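Local coordinates for protein enoyl-CoA hydratase (Mycobacterium thermoresistibile, PDB 3T3W) that probably hydrates the double bond of enoyl-CoA thioesters in lipid metabolism, as a hexameric member of the crotonase-like family, at residues F[112-117]-F[234-239]; F[118-123]-F[227-232]. One frame throughout, in Å; residues are numbered along the deposited sequence.

Contact 1 (F[112-117]-F[234-239]); sequences RWRNVP and QTLDVQ
Arg114 and Asp237 form a buried salt bridge in which NH1 of Arg114 gives a hydrogen bond to OD2 of Asp237 at 2.8 Å, with an N-H...O angle of 155°. The contact is one-pronged: NH2 of Arg114 makes no bond to the carboxylate, its nearest oxygen there being OD2 of Asp237 at 3.5 Å, and the guanidinium and carboxylate planes are turned 54° apart. NH1 reaches OD2 on its syn side, somewhat out of the carboxylate plane. A second bond from the same nitrogen, Arg114 NH1 to Asn115 OD1 at 2.9 Å, helps fix the rotation of the guanidinium, while NH2 bonds to the carbonyl of Asn233. OD1 of Asp237 has a weak bond from the backbone N of Tyr242 of the same chain. The arginine chain leaves with CG anti to the backbone N and bends about the CB-CG bond (chi2 -98°), its end meeting Asp237 from the opposite direction. Packing is slight: CB of Leu236 lies at the guanidinium edge, 3.8 Å from Arg114 NH2. This bridge joins the C-terminal end of helix 95-115 to that of helix 222-239, with Phe241 of helix 241-263 packing on both Arg114 and Leu236 and Tyr242 of the third subunit touching Asn115 and Asp237.

Contact 2 (F[118-123]-F[227-232]); sequences KPSIAA and QAKRAV
Lys229 leaves its helix with CG anti to the backbone N and stays extended through every later torsion, which carries NZ across to the carbonyl of Lys118, just ahead of strand 120-124. NZ donates to Lys118 O at 2.9 Å, approaching with a C=O...N angle of 145° and from a direction tilted 35° out of the carbonyl plane; it also donates to Val116 O, a closer acceptor. The methylenes run close to the lysine carbonyl, Lys229 CD lying 3.7 Å from Lys118 O. In Ser120 chi1 of 59° sets OG between the backbone N and the carbonyl carbon; OG is 4.1 Å from NZ of Lys229, and a water bridges the two, accepting from Ser120 OG at 2.8 Å and from Lys229 NZ at 2.9 Å. Strand 120-124 is an inner strand of the mixed sheet of the crotonase fold, flanked by parallel strands 67-72 and 141-145, and Lys229 ties helix 222-239 to its entry. The ammonium also forms a salt bridge with Asp140, whose OD2 accepts from the backbone N of Ser120 as well; this carboxylate probably balances the buried charge. The CA-CB bond of Lys118 points away from the helix, and its NZ is bonded to the carbonyls of Ala59 and Val65.

From the N terminus the chain passes through helix 95-115, turns at 116-119 and enters strand 120-124, supplying the first segments of both contacts in direct succession. Over a hundred residues later, helix 222-239 returns: its 227-232 part closes contact 2 first, and its last turns, 234-239, close contact 1. The loop of contact 2 is therefore nested inside that of contact 1. Their centres lie 9 Å apart, and they touch where Lys229 NZ bonds to Val116 O at 2.7 Å, with Lys229 CE also 3.4 Å from Arg114 O. Together they fasten one late helix along a helix-turn-strand unit of the core, while the same helix also packs against the second and third subunits of the hexamer.

Contact 1 (F[112-117]-F[234-239])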
# COMPACT_ATOMS: atom_id res chain seq x y z
N ARG F 112 -7.94 10.33 17.12
CA ARG F 112 -9.26 10.88 17.18
C ARG F 112 -9.24 12.38 16.88
O ARG F 112 -10.06 12.86 16.08
CB ARG F 112 -9.88 10.64 18.56
CG ARG F 112 -11.24 11.27 18.63
CD ARG F 112 -12.12 10.60 19.62
NE ARG F 112 -11.65 10.56 20.98
CZ ARG F 112 -11.34 9.45 21.65
NH1 ARG F 112 -11.02 9.50 22.94
NH2 ARG F 112 -11.34 8.27 21.04
N TRP F 113 -8.28 13.11 17.45
CA TRP F 113 -8.20 14.56 17.17
C TRP F 113 -7.88 14.83 15.70
O TRP F 113 -8.47 15.74 15.07
CB TRP F 113 -7.16 15.20 18.05
CG TRP F 113 -7.39 14.92 19.51
CD1 TRP F 113 -8.58 14.62 20.16
CD2 TRP F 113 -6.35 14.88 20.53
NE1 TRP F 113 -8.34 14.40 21.52
CE2 TRP F 113 -7.02 14.57 21.79
CE3 TRP F 113 -4.98 15.07 20.51
CZ2 TRP F 113 -6.31 14.43 22.98
CZ3 TRP F 113 -4.27 14.94 21.71
CH2 TRP F 113 -4.93 14.63 22.92
N ARG F 114 -6.95 14.06 15.16
CA ARG F 114 -6.58 14.12 13.76
C ARG F 114 -7.81 14.05 12.86
O ARG F 114 -7.86 14.75 11.83
CB ARG F 114 -5.57 13.01 13.43
CG ARG F 114 -5.00 13.03 12.02
CD ARG F 114 -5.72 12.05 11.10
NE ARG F 114 -4.97 11.88 9.84
CZ ARG F 114 -5.36 11.07 8.86
NH1 ARG F 114 -6.50 10.38 8.96
NH2 ARG F 114 -4.57 10.96 7.78
N ASN F 115 -8.76 13.20 13.22
CA ASN F 115 -9.93 12.91 12.39
C ASN F 115 -11.16 13.77 12.65
O ASN F 115 -12.19 13.62 11.97
CB ASN F 115 -10.27 11.42 12.50
CG ASN F 115 -9.23 10.56 11.81
OD1 ASN F 115 -8.86 10.85 10.66
ND2 ASN F 115 -8.76 9.49 12.48
N VAL F 116 -11.09 14.69 13.63
CA VAL F 116 -12.25 15.55 13.86
C VAL F 116 -12.57 16.30 12.56
O VAL F 116 -11.66 16.87 11.96
CB VAL F 116 -12.01 16.52 15.06
CG1 VAL F 116 -13.03 17.67 15.08
CG2 VAL F 116 -12.00 15.74 16.37
N PRO F 117 -13.84 16.31 12.11
CA PRO F 117 -14.14 16.78 10.75
C PRO F 117 -14.35 18.28 10.63
O PRO F 117 -15.28 18.72 9.95
CB PRO F 117 -15.41 16.00 10.42
CG PRO F 117 -16.10 15.89 11.73
CD PRO F 117 -14.99 15.60 12.70
N GLN F 234 -7.45 11.36 3.71
CA GLN F 234 -7.68 10.08 3.05
C GLN F 234 -6.55 9.77 2.05
O GLN F 234 -6.12 8.62 1.95
CB GLN F 234 -9.06 10.05 2.34
CG GLN F 234 -9.29 8.85 1.48
CD GLN F 234 -9.32 7.52 2.26
OE1 GLN F 234 -9.23 7.48 3.48
NE2 GLN F 234 -9.44 6.42 1.52
N THR F 235 -6.03 10.78 1.35
CA THR F 235 -4.83 10.59 0.54
C THR F 235 -3.68 10.03 1.43
O THR F 235 -3.04 9.06 1.07
CB THR F 235 -4.39 11.87 -0.19
OG1 THR F 235 -5.38 12.20 -1.17
CG2 THR F 235 -3.04 11.67 -0.90
N LEU F 236 -3.46 10.63 2.60
CA LEU F 236 -2.45 10.15 3.56
C LEU F 236 -2.71 8.73 4.03
O LEU F 236 -1.80 7.88 4.06
CB LEU F 236 -2.34 11.09 4.76
CG LEU F 236 -1.75 12.47 4.49
CD1 LEU F 236 -1.87 13.41 5.69
CD2 LEU F 236 -0.30 12.39 4.04
N ASP F 237 -3.97 8.41 4.30
CA ASP F 237 -4.27 7.03 4.71
C ASP F 237 -4.11 5.99 3.56
O ASP F 237 -3.61 4.88 3.82
CB ASP F 237 -5.67 6.99 5.34
CG ASP F 237 -5.68 7.60 6.73
OD1 ASP F 237 -4.67 7.39 7.48
OD2 ASP F 237 -6.70 8.24 7.14
N VAL F 238 -4.45 6.36 2.32
CA VAL F 238 -4.12 5.54 1.15
C VAL F 238 -2.61 5.34 1.00
O VAL F 238 -2.15 4.23 0.69
CB VAL F 238 -4.78 6.05 -0.14
CG1 VAL F 238 -4.27 5.30 -1.36
CG2 VAL F 238 -6.32 5.94 0.03
N GLN F 239 -1.85 6.41 1.23
CA GLN F 239 -0.39 6.36 1.28
C GLN F 239 0.15 5.48 2.39
O GLN F 239 1.33 5.14 2.35
CB GLN F 239 0.23 7.75 1.45
CG GLN F 239 0.08 8.67 0.24
CD GLN F 239 0.63 10.07 0.50
OE1 GLN F 239 1.07 10.39 1.64
NE2 GLN F 239 0.68 10.89 -0.55

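Contact 2 (F[118-123]-F[227-232])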
# COMPACT_ATOMS: atom_id res chain seq x y z
N LYS F 118 -13.52 19.06 11.31
CA LYS F 118 -13.49 20.52 11.25
C LYS F 118 -12.01 20.92 11.19
O LYS F 118 -11.16 20.20 11.73
CB LYS F 118 -14.09 21.13 12.52
CG LYS F 118 -15.52 20.74 12.77
CD LYS F 118 -16.10 21.45 13.97
CE LYS F 118 -17.54 21.00 14.15
NZ LYS F 118 -18.23 21.66 15.31
N PRO F 119 -11.67 22.07 10.56
CA PRO F 119 -10.29 22.52 10.54
C PRO F 119 -9.77 22.81 11.93
O PRO F 119 -10.52 23.35 12.75
CB PRO F 119 -10.34 23.80 9.72
CG PRO F 119 -11.50 23.57 8.79
CD PRO F 119 -12.52 22.87 9.67
N SER F 120 -8.50 22.46 12.17
CA SER F 120 -7.84 22.76 13.44
C SER F 120 -6.47 23.35 13.20
O SER F 120 -5.75 23.01 12.25
CB SER F 120 -7.71 21.52 14.31
OG SER F 120 -6.97 20.49 13.62
N ILE F 121 -6.10 24.25 14.09
CA ILE F 121 -4.85 24.97 13.98
C ILE F 121 -4.15 24.95 15.32
O ILE F 121 -4.75 25.32 16.34
CB ILE F 121 -5.09 26.46 13.59
CG1 ILE F 121 -5.96 26.60 12.34
CG2 ILE F 121 -3.75 27.17 13.43
CD1 ILE F 121 -6.49 28.02 12.03
N ALA F 122 -2.89 24.50 15.37
CA ALA F 122 -2.06 24.62 16.58
C ALA F 122 -1.20 25.88 16.52
O ALA F 122 -0.58 26.15 15.48
CB ALA F 122 -1.16 23.38 16.75
N ALA F 123 -1.13 26.60 17.63
CA ALA F 123 -0.24 27.75 17.85
C ALA F 123 0.85 27.31 18.80
O ALA F 123 0.57 27.02 19.98
CB ALA F 123 -1.03 28.91 18.45
N GLN F 227 -14.79 18.15 3.71
CA GLN F 227 -14.37 17.26 2.62
C GLN F 227 -13.00 17.65 2.03
O GLN F 227 -12.29 16.75 1.57
CB GLN F 227 -15.44 17.08 1.58
CG GLN F 227 -16.74 16.37 2.10
CD GLN F 227 -16.52 14.98 2.69
OE1 GLN F 227 -16.04 14.83 3.80
NE2 GLN F 227 -16.83 13.95 1.90
N ALA F 228 -12.59 18.92 2.13
CA ALA F 228 -11.19 19.30 1.82
C ALA F 228 -10.25 18.60 2.79
O ALA F 228 -9.22 18.04 2.40
CB ALA F 228 -10.96 20.82 1.91
N LYS F 229 -10.60 18.63 4.07
CA LYS F 229 -9.80 17.94 5.09
C LYS F 229 -9.76 16.43 4.79
O LYS F 229 -8.67 15.83 4.83
CB LYS F 229 -10.34 18.18 6.50
CG LYS F 229 -9.62 17.42 7.60
CD LYS F 229 -10.09 17.93 8.96
CE LYS F 229 -9.37 17.21 10.09
NZ LYS F 229 -9.29 18.05 11.33
N ARG F 230 -10.92 15.86 4.47
CA ARG F 230 -10.97 14.45 4.15
C ARG F 230 -10.11 14.11 2.93
O ARG F 230 -9.45 13.07 2.90
CB ARG F 230 -12.40 13.98 3.90
CG ARG F 230 -12.46 12.44 3.88
CD ARG F 230 -13.83 11.95 3.68
NE ARG F 230 -13.98 10.48 3.64
CZ ARG F 230 -13.94 9.64 4.68
NH1 ARG F 230 -13.59 10.02 5.89
NH2 ARG F 230 -14.21 8.37 4.49
N ALA F 231 -10.21 14.92 1.88
CA ALA F 231 -9.41 14.70 0.68
C ALA F 231 -7.93 14.49 1.03
O ALA F 231 -7.27 13.54 0.56
CB ALA F 231 -9.59 15.88 -0.31
N VAL F 232 -7.38 15.39 1.85
CA VAL F 232 -5.96 15.27 2.19
C VAL F 232 -5.69 14.08 3.13
O VAL F 232 -4.77 13.31 2.92
CB VAL F 232 -5.46 16.60 2.77
CG1 VAL F 232 -4.03 16.50 3.33
CG2 VAL F 232 -5.57 17.71 1.70
O HOH W 1 -7.46 17.77 13.55